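Local coordinates for MutT/nudix family protein (Enterococcus faecalis, PDB 2FML), which is of unknown function but probably binds a nucleotide-related ligand through its nudix domain and DNA through an NrtR-type winged helix domain, at residues Leu60-Gly65 and Asn70-Pro75; Glu135-Gly140 and Val146-Leu151; Ile158-Ser161 and Glu166-Leu169. All blocks are in the same frame, centred on the assembly; numbering follows the deposited sequence.

Interaction 1: residues Leu60-Gly65 and Asn70-Pro75; sequences LIQRKG and NSWALP
With chi1 of W72 at -59°, the indole swings across the strand pair; it stands upright on the plane of CA, CB and CG (chi2 90°), presenting a face to Q62. Q62 CB sits over one face of the six-membered ring, 3.6 Å from its centroid and only 9° off the normal, which meets the criterion for a CH-pi contact. On the opposite side of the sheet, A73 CB packs against the aliphatic part of R63, 3.5 Å from R63 CG. Between these two faces the backbones pair antiparallel. I61 N donates to A73 O at 2.9 Å, whereas the return bond from A73 N to I61 O is weak, its N-H...O angle being far from straight. Nearer the turn, R63 N bonds to S71 O (2.9 Å) and N70 N to R63 O (2.7 Å). The guanidinium reaches back along the hairpin: R63 NH1 donates to a water (2.8 Å) that in turn donates to L74 O (2.9 Å), NE bonds to P67 O in the connecting loop, and NH2 bonds weakly to G65 O. Neutral carbonyls of the loop and of L74 thus probably help to hold the guanidinium against the hairpin.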
loop_
_atom_site.group_PDB
_atom_site.type_symbol
_atom_site.label_atom_id
_atom_site.label_comp_id
_atom_site.label_asym_id
_atom_site.label_seq_id
_atom_site.Cartn_x
_atom_site.Cartn_y
_atom_site.Cartn_z
ATOM N N LEU A 60 18.768 10.494 4.534
ATOM C CA LEU A 60 18.056 11.769 4.228
ATOM C C LEU A 60 18.930 12.549 3.266
ATOM O O LEU A 60 20.130 12.377 3.258
ATOM C CB LEU A 60 17.820 12.637 5.469
ATOM C CG LEU A 60 16.929 12.095 6.577
ATOM C CD1 LEU A 60 16.720 13.129 7.687
ATOM C CD2 LEU A 60 15.541 11.640 5.993
ATOM N N ILE A 61 18.321 13.414 2.466
ATOM C CA ILE A 61 19.081 14.297 1.601
ATOM C C ILE A 61 18.669 15.688 1.984
ATOM O O ILE A 61 17.544 15.893 2.442
ATOM C CB ILE A 61 18.741 14.118 0.093
ATOM C CG1 ILE A 61 17.228 14.369 -0.132
ATOM C CG2 ILE A 61 19.165 12.767 -0.400
ATOM C CD1 ILE A 61 16.849 14.941 -1.503
ATOM N N GLN A 62 19.584 16.650 1.778
ATOM C CA GLN A 62 19.266 18.070 1.868
ATOM C C GLN A 62 18.951 18.537 0.465
ATOM O O GLN A 62 19.803 18.496 -0.429
ATOM C CB GLN A 62 20.394 18.912 2.469
ATOM C CG GLN A 62 20.013 20.367 2.553
ATOM C CD GLN A 62 21.030 21.238 3.249
ATOM O OE1 GLN A 62 20.680 22.088 4.103
ATOM N NE2 GLN A 62 22.276 21.070 2.885
ATOM N N ARG A 63 17.712 18.986 0.291
ATOM C CA ARG A 63 17.231 19.426 -1.022
ATOM C C ARG A 63 17.941 20.680 -1.454
ATOM O O ARG A 63 18.120 21.600 -0.682
ATOM C CB ARG A 63 15.729 19.658 -0.961
ATOM C CG ARG A 63 14.926 18.370 -0.505
ATOM C CD ARG A 63 13.435 18.674 -0.508
ATOM N NE ARG A 63 13.021 19.420 -1.698
ATOM C CZ ARG A 63 12.705 18.883 -2.878
ATOM N NH1 ARG A 63 12.752 17.547 -3.066
ATOM N NH2 ARG A 63 12.359 19.702 -3.880
ATOM N N LYS A 64 18.351 20.740 -2.698
ATOM C CA LYS A 64 19.020 21.925 -3.102
ATOM C C LYS A 64 18.116 22.936 -3.829
ATOM O O LYS A 64 18.431 24.108 -3.898
ATOM C CB LYS A 64 20.300 21.574 -3.856
ATOM C CG LYS A 64 20.249 21.394 -5.329
ATOM C CD LYS A 64 21.673 21.841 -5.884
ATOM C CE LYS A 64 22.862 20.992 -5.317
ATOM N NZ LYS A 64 23.979 20.746 -6.338
ATOM N N GLY A 65 16.967 22.460 -4.300
ATOM C CA GLY A 65 16.016 23.268 -5.021
ATOM C C GLY A 65 14.660 23.260 -4.363
ATOM O O GLY A 65 14.352 22.371 -3.510
ATOM N N ASN A 70 16.841 23.434 0.852
ATOM C CA ASN A 70 17.654 23.363 2.057
ATOM C C ASN A 70 17.051 22.571 3.222
ATOM O O ASN A 70 17.675 22.399 4.265
ATOM C CB ASN A 70 18.089 24.786 2.493
ATOM C CG ASN A 70 19.097 25.419 1.521
ATOM O OD1 ASN A 70 19.736 24.734 0.729
ATOM N ND2 ASN A 70 19.230 26.741 1.587
ATOM N N SER A 71 15.838 22.078 3.049
ATOM C CA SER A 71 15.239 21.219 4.038
ATOM C C SER A 71 15.800 19.795 3.813
ATOM O O SER A 71 16.162 19.453 2.706
ATOM C CB SER A 71 13.707 21.237 3.917
ATOM O OG SER A 71 13.170 22.491 4.278
ATOM N N TRP A 72 15.822 18.988 4.867
ATOM C CA TRP A 72 16.099 17.569 4.769
ATOM C C TRP A 72 14.825 16.812 4.392
ATOM O O TRP A 72 13.711 17.221 4.716
ATOM C CB TRP A 72 16.741 17.017 6.074
ATOM C CG TRP A 72 18.027 17.709 6.392
ATOM C CD1 TRP A 72 18.178 18.843 7.166
ATOM C CD2 TRP A 72 19.349 17.368 5.920
ATOM N NE1 TRP A 72 19.498 19.213 7.201
ATOM C CE2 TRP A 72 20.244 18.319 6.471
ATOM C CE3 TRP A 72 19.867 16.346 5.100
ATOM C CZ2 TRP A 72 21.631 18.289 6.211
ATOM C CZ3 TRP A 72 21.243 16.310 4.860
ATOM C CH2 TRP A 72 22.111 17.263 5.424
ATOM N N ALA A 73 15.011 15.718 3.669
ATOM C CA ALA A 73 13.922 15.107 2.977
ATOM C C ALA A 73 14.283 13.644 2.693
ATOM O O ALA A 73 15.449 13.314 2.649
ATOM C CB ALA A 73 13.658 15.875 1.647
ATOM N N LEU A 74 13.299 12.781 2.451
ATOM C CA LEU A 74 13.610 11.489 1.765
ATOM C C LEU A 74 14.055 11.698 0.330
ATOM O O LEU A 74 13.628 12.672 -0.339
ATOM C CB LEU A 74 12.432 10.478 1.814
ATOM C CG LEU A 74 11.869 10.215 3.242
ATOM C CD1 LEU A 74 10.447 9.630 3.199
ATOM C CD2 LEU A 74 12.811 9.296 4.102
ATOM N N PRO A 75 14.903 10.790 -0.177
ATOM C CA PRO A 75 15.196 10.829 -1.602
ATOM C C PRO A 75 13.921 10.411 -2.365
ATOM O O PRO A 75 13.190 9.584 -1.881
ATOM C CB PRO A 75 16.279 9.760 -1.761
ATOM C CG PRO A 75 16.105 8.855 -0.587
ATOM C CD PRO A 75 15.611 9.704 0.528
HETATM O O HOH W 1 12.619 14.986 -1.840
#

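Interaction 2: residues Glu135-Gly140 and Val146-Leu151; sequences EPLIAG and VHWFNL
L137, V146 and W148 carry this contact, with 92, 76 and 69 Å² buried respectively, and L137 lies between the other two. Its side chain points from the loop 135-140 to the strand 143-154 and meets the indole of W148 at about a right angle. The chi1 of L137 (-59°) sets CG anti to the carbonyl carbon, and from there both methyls reach W148: L137 CD1 comes within 3.4 Å of W148 CD1, and L137 CD2 within 3.4 Å of W148 NE1. Both methyls lie on the same side of the indole plane, near its CD1-NE1 bond. Closer to the backbone, L137 CB and V146 CG1 are 3.8 Å apart. V146 CG1 also lies 3.7 Å from A139 N and 4.2 Å from A139 CB, so that a single methyl fills the angle between the loop backbone and L137.

The W148 N-H also bonds to the loop at E135. W148 NE1 donates to E135 O over 3.0 Å with an N-H...O angle of 159°. The acceptor is only 4° out of the indole plane, and the donor lies in the carbonyl plane of E135, evidence of a well-directed bond that limits rotation of the ring. The W148 side chain also packs on L46 and C48 of strand 39-50. Crystal neighbours touch L137, V146 and W148, so packing may have some influence on this surface region.

No beta bridge forms between the segments; instead, I138 and G140 make backbone hydrogen bonds with T97 and E96 at the end of helix 85-97, and L137 touches V99. The loop is therefore wedged between a helix end and a sheet strand, a layering consistent with the alpha/beta/alpha sandwich of the nudix fold, whose signature sequence motif, the Nudix box, typically spans a loop and that helix.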
loop_
_atom_site.group_PDB
_atom_site.type_symbol
_atom_site.label_atom_id
_atom_site.label_comp_id
_atom_site.label_asym_id
_atom_site.label_seq_id
_atom_site.Cartn_x
_atom_site.Cartn_y
_atom_site.Cartn_z
ATOM N N GLU A 135 25.710 1.668 3.055
ATOM C CA GLU A 135 26.533 1.848 1.840
ATOM C C GLU A 135 27.191 3.210 1.826
ATOM O O GLU A 135 26.691 4.132 2.479
ATOM C CB GLU A 135 25.709 1.716 0.562
ATOM C CG GLU A 135 24.582 0.737 0.604
ATOM C CD GLU A 135 24.839 -0.498 -0.187
ATOM O OE1 GLU A 135 24.156 -0.667 -1.225
ATOM O OE2 GLU A 135 25.711 -1.293 0.221
ATOM N N PRO A 136 28.327 3.336 1.103
ATOM C CA PRO A 136 28.840 4.651 0.704
ATOM C C PRO A 136 27.812 5.409 -0.158
ATOM O O PRO A 136 27.039 4.821 -0.934
ATOM C CB PRO A 136 30.105 4.328 -0.118
ATOM C CG PRO A 136 29.938 2.936 -0.531
ATOM C CD PRO A 136 29.193 2.254 0.609
ATOM N N LEU A 137 27.789 6.714 0.012
ATOM C CA LEU A 137 26.706 7.509 -0.531
ATOM C C LEU A 137 27.352 8.517 -1.476
ATOM O O LEU A 137 28.395 9.029 -1.154
ATOM C CB LEU A 137 25.988 8.218 0.630
ATOM C CG LEU A 137 25.382 7.359 1.729
ATOM C CD1 LEU A 137 24.656 8.246 2.772
ATOM C CD2 LEU A 137 24.405 6.320 1.134
ATOM N N ILE A 138 26.757 8.777 -2.639
ATOM C CA ILE A 138 27.126 9.961 -3.444
ATOM C C ILE A 138 25.911 10.782 -3.899
ATOM O O ILE A 138 24.994 10.269 -4.539
ATOM C CB ILE A 138 28.124 9.659 -4.589
ATOM C CG1 ILE A 138 27.748 8.360 -5.300
ATOM C CG2 ILE A 138 29.574 9.586 -4.016
ATOM C CD1 ILE A 138 28.940 7.440 -5.663
ATOM N N ALA A 139 25.915 12.056 -3.537
ATOM C CA ALA A 139 24.848 12.954 -3.890
ATOM C C ALA A 139 24.601 13.011 -5.406
ATOM O O ALA A 139 25.531 12.941 -6.210
ATOM C CB ALA A 139 25.145 14.352 -3.323
ATOM N N GLY A 140 23.344 13.100 -5.799
ATOM C CA GLY A 140 23.031 13.438 -7.171
ATOM C C GLY A 140 22.998 14.950 -7.183
ATOM O O GLY A 140 23.241 15.595 -6.150
ATOM N N VAL A 146 23.831 14.242 1.448
ATOM C CA VAL A 146 23.179 12.950 1.586
ATOM C C VAL A 146 23.894 12.247 2.746
ATOM O O VAL A 146 25.109 12.151 2.774
ATOM C CB VAL A 146 23.139 12.089 0.238
ATOM C CG1 VAL A 146 24.520 11.614 -0.176
ATOM C CG2 VAL A 146 22.207 10.900 0.421
ATOM N N HIS A 147 23.126 11.799 3.725
ATOM C CA HIS A 147 23.749 11.249 4.932
ATOM C C HIS A 147 22.865 10.182 5.479
ATOM O O HIS A 147 21.630 10.235 5.349
ATOM C CB HIS A 147 23.901 12.310 6.021
ATOM C CG HIS A 147 24.799 13.452 5.667
ATOM N ND1 HIS A 147 24.363 14.768 5.644
ATOM C CD2 HIS A 147 26.121 13.486 5.353
ATOM C CE1 HIS A 147 25.383 15.556 5.329
ATOM N NE2 HIS A 147 26.451 14.803 5.126
ATOM N N TRP A 148 23.499 9.249 6.169
ATOM C CA TRP A 148 22.823 8.304 7.033
ATOM C C TRP A 148 22.609 9.022 8.356
ATOM O O TRP A 148 23.560 9.288 9.079
ATOM C CB TRP A 148 23.734 7.068 7.251
ATOM C CG TRP A 148 23.756 6.113 6.084
ATOM C CD1 TRP A 148 24.823 5.843 5.223
ATOM C CD2 TRP A 148 22.674 5.274 5.651
ATOM N NE1 TRP A 148 24.435 4.924 4.282
ATOM C CE2 TRP A 148 23.135 4.542 4.534
ATOM C CE3 TRP A 148 21.347 5.081 6.097
ATOM C CZ2 TRP A 148 22.328 3.633 3.863
ATOM C CZ3 TRP A 148 20.549 4.164 5.438
ATOM C CH2 TRP A 148 21.068 3.422 4.337
ATOM N N PHE A 149 21.360 9.345 8.674
ATOM C CA PHE A 149 21.019 9.952 9.943
ATOM C C PHE A 149 20.861 8.871 10.996
ATOM O O PHE A 149 20.250 7.838 10.766
ATOM C CB PHE A 149 19.713 10.757 9.824
ATOM C CG PHE A 149 19.912 12.199 9.361
ATOM C CD1 PHE A 149 20.472 12.481 8.112
ATOM C CD2 PHE A 149 19.463 13.270 10.162
ATOM C CE1 PHE A 149 20.669 13.794 7.695
ATOM C CE2 PHE A 149 19.622 14.622 9.749
ATOM C CZ PHE A 149 20.255 14.868 8.530
ATOM N N ASN A 150 21.402 9.124 12.162
ATOM C CA ASN A 150 21.107 8.310 13.316
ATOM C C ASN A 150 19.629 8.318 13.650
ATOM O O ASN A 150 19.025 9.378 13.813
ATOM C CB ASN A 150 21.814 8.927 14.503
ATOM C CG ASN A 150 22.616 7.946 15.232
ATOM O OD1 ASN A 150 23.864 7.968 15.143
ATOM N ND2 ASN A 150 21.930 6.993 15.916
ATOM N N LEU A 151 19.047 7.148 13.792
ATOM C CA LEU A 151 17.643 7.050 14.152
ATOM C C LEU A 151 17.462 6.340 15.530
ATOM O O LEU A 151 17.808 5.165 15.708
ATOM C CB LEU A 151 16.907 6.341 13.015
ATOM C CG LEU A 151 15.606 5.642 13.411
ATOM C CD1 LEU A 151 14.445 6.621 13.727
ATOM C CD2 LEU A 151 15.227 4.659 12.297
#

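Interaction 3: residues Ile158-Ser161 and Glu166-Leu169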
loop_
_atom_site.group_PDB
_atom_site.type_symbol
_atom_site.label_atom_id
_atom_site.label_comp_id
_atom_site.label_asym_id
_atom_site.label_seq_id
_atom_site.Cartn_x
_atom_site.Cartn_y
_atom_site.Cartn_z
ATOM N N ILE A 158 10.759 9.401 17.938
ATOM C CA ILE A 158 12.004 9.031 17.291
ATOM C C ILE A 158 12.748 10.272 16.919
ATOM O O ILE A 158 12.132 11.287 16.537
ATOM C CB ILE A 158 11.767 8.137 16.028
ATOM C CG1 ILE A 158 10.815 8.778 14.987
ATOM C CG2 ILE A 158 11.252 6.802 16.454
ATOM C CD1 ILE A 158 10.700 7.894 13.681
ATOM N N THR A 159 14.061 10.213 17.034
ATOM C CA THR A 159 14.928 11.326 16.644
ATOM C C THR A 159 15.886 10.825 15.514
ATOM O O THR A 159 16.495 9.789 15.633
ATOM C CB THR A 159 15.749 11.814 17.889
ATOM O OG1 THR A 159 14.821 12.254 18.866
ATOM C CG2 THR A 159 16.720 12.966 17.572
ATOM N N LEU A 160 15.976 11.605 14.454
ATOM C CA LEU A 160 16.908 11.477 13.374
ATOM C C LEU A 160 17.938 12.566 13.547
ATOM O O LEU A 160 17.602 13.762 13.566
ATOM C CB LEU A 160 16.189 11.707 12.043
ATOM C CG LEU A 160 14.713 11.350 11.780
ATOM C CD1 LEU A 160 14.440 11.517 10.279
ATOM C CD2 LEU A 160 14.336 9.955 12.209
ATOM N N SER A 161 19.191 12.164 13.663
ATOM C CA SER A 161 20.241 13.119 13.886
ATOM C C SER A 161 21.456 12.931 13.009
ATOM O O SER A 161 21.819 11.821 12.678
ATOM C CB SER A 161 20.602 13.260 15.381
ATOM O OG SER A 161 20.877 12.043 16.042
ATOM N N GLU A 166 18.612 17.931 13.924
ATOM C CA GLU A 166 17.800 17.235 14.916
ATOM C C GLU A 166 16.341 17.314 14.510
ATOM O O GLU A 166 15.748 18.383 14.462
ATOM C CB GLU A 166 17.984 17.828 16.319
ATOM C CG GLU A 166 17.130 17.155 17.420
ATOM C CD GLU A 166 16.578 18.166 18.485
ATOM O OE1 GLU A 166 15.661 18.991 18.206
ATOM O OE2 GLU A 166 17.079 18.128 19.633
ATOM N N ILE A 167 15.791 16.157 14.193
ATOM C CA ILE A 167 14.416 15.974 13.794
ATOM C C ILE A 167 13.823 14.934 14.703
ATOM O O ILE A 167 14.325 13.809 14.771
ATOM C CB ILE A 167 14.303 15.447 12.336
ATOM C CG1 ILE A 167 14.981 16.452 11.363
ATOM C CG2 ILE A 167 12.826 14.976 12.049
ATOM C CD1 ILE A 167 15.366 15.874 10.077
ATOM N N THR A 168 12.754 15.330 15.391
ATOM C CA THR A 168 12.089 14.530 16.415
ATOM C C THR A 168 10.637 14.476 16.035
ATOM O O THR A 168 10.031 15.500 15.788
ATOM C CB THR A 168 12.298 15.127 17.810
ATOM O OG1 THR A 168 13.683 15.018 18.100
ATOM C CG2 THR A 168 11.545 14.299 18.903
ATOM N N LEU A 169 10.131 13.245 15.909
ATOM C CA LEU A 169 8.796 12.938 15.444
ATOM C C LEU A 169 8.021 12.121 16.467
ATOM O O LEU A 169 8.530 11.144 17.024
ATOM C CB LEU A 169 8.853 12.112 14.135
ATOM C CG LEU A 169 9.683 12.665 12.969
ATOM C CD1 LEU A 169 9.791 11.673 11.778
ATOM C CD2 LEU A 169 9.213 14.118 12.625
#
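T159 and T168 face each other across a non-hydrogen-bonded pair, and their side chains are set at a slant to one another with the hydroxyls turned inward. Their matching first torsions, -61° in T159 and -66° in T168, set both OG1 atoms beside their own backbone N and leave both CG2 methyls anti to it. The T159 OG1 to T168 OG1 distance is 3.1 Å, a hydrogen bond in which either may be the donor. The methyl T159 CG2 also faces the partner strand and meets E166 CG at 4.2 Å; the carboxylate of E166 is engaged through OE1 with K179 N.

The flanking pairs, I158 with L169 and L160 with I167, are hydrogen-bonded and send their side chains to the other face. Each has two backbone bonds: I158 N to L169 O is 3.0 Å and L169 N to I158 O is 2.9 Å, while L160 N to I167 O is 2.8 Å and I167 N to L160 O is 3.1 Å. With the strand directions 162° apart, this regular alternation shows antiparallel pairing, and the short link between the strands makes them a beta hairpin, which joins the nudix-domain sheet where strand 157-162 pairs with strand 143-154.

On the apolar face, too, the side chains meet at a slant. I158 CG1 approaches L169 CB at 4.0 Å, and L160 CG approaches the branch methyl I167 CG2 at 4.1 Å. Helix 186-200 packs over the I158 and L169 end, through S187, I190 and I191.

All three interactions lie in the nudix domain and reach one sheet, yet they differ in depth. Interaction 1 is a buried hairpin, interaction 3 a partly buried one with a polar and an apolar face, and interaction 2 a surface contact in which side-chain packing and a single indole bond replace strand pairing. Strand 143-154 sits between the two hairpins: L60 N probably bonds to H147 O at 3.0 Å, and N150 N to S161 O at 2.8 Å. Interactions 1 and 3 also meet directly, since L60 CD1 packs on L160 CD1 and I167 CD1. The ring of F149 touches both L60 and L160.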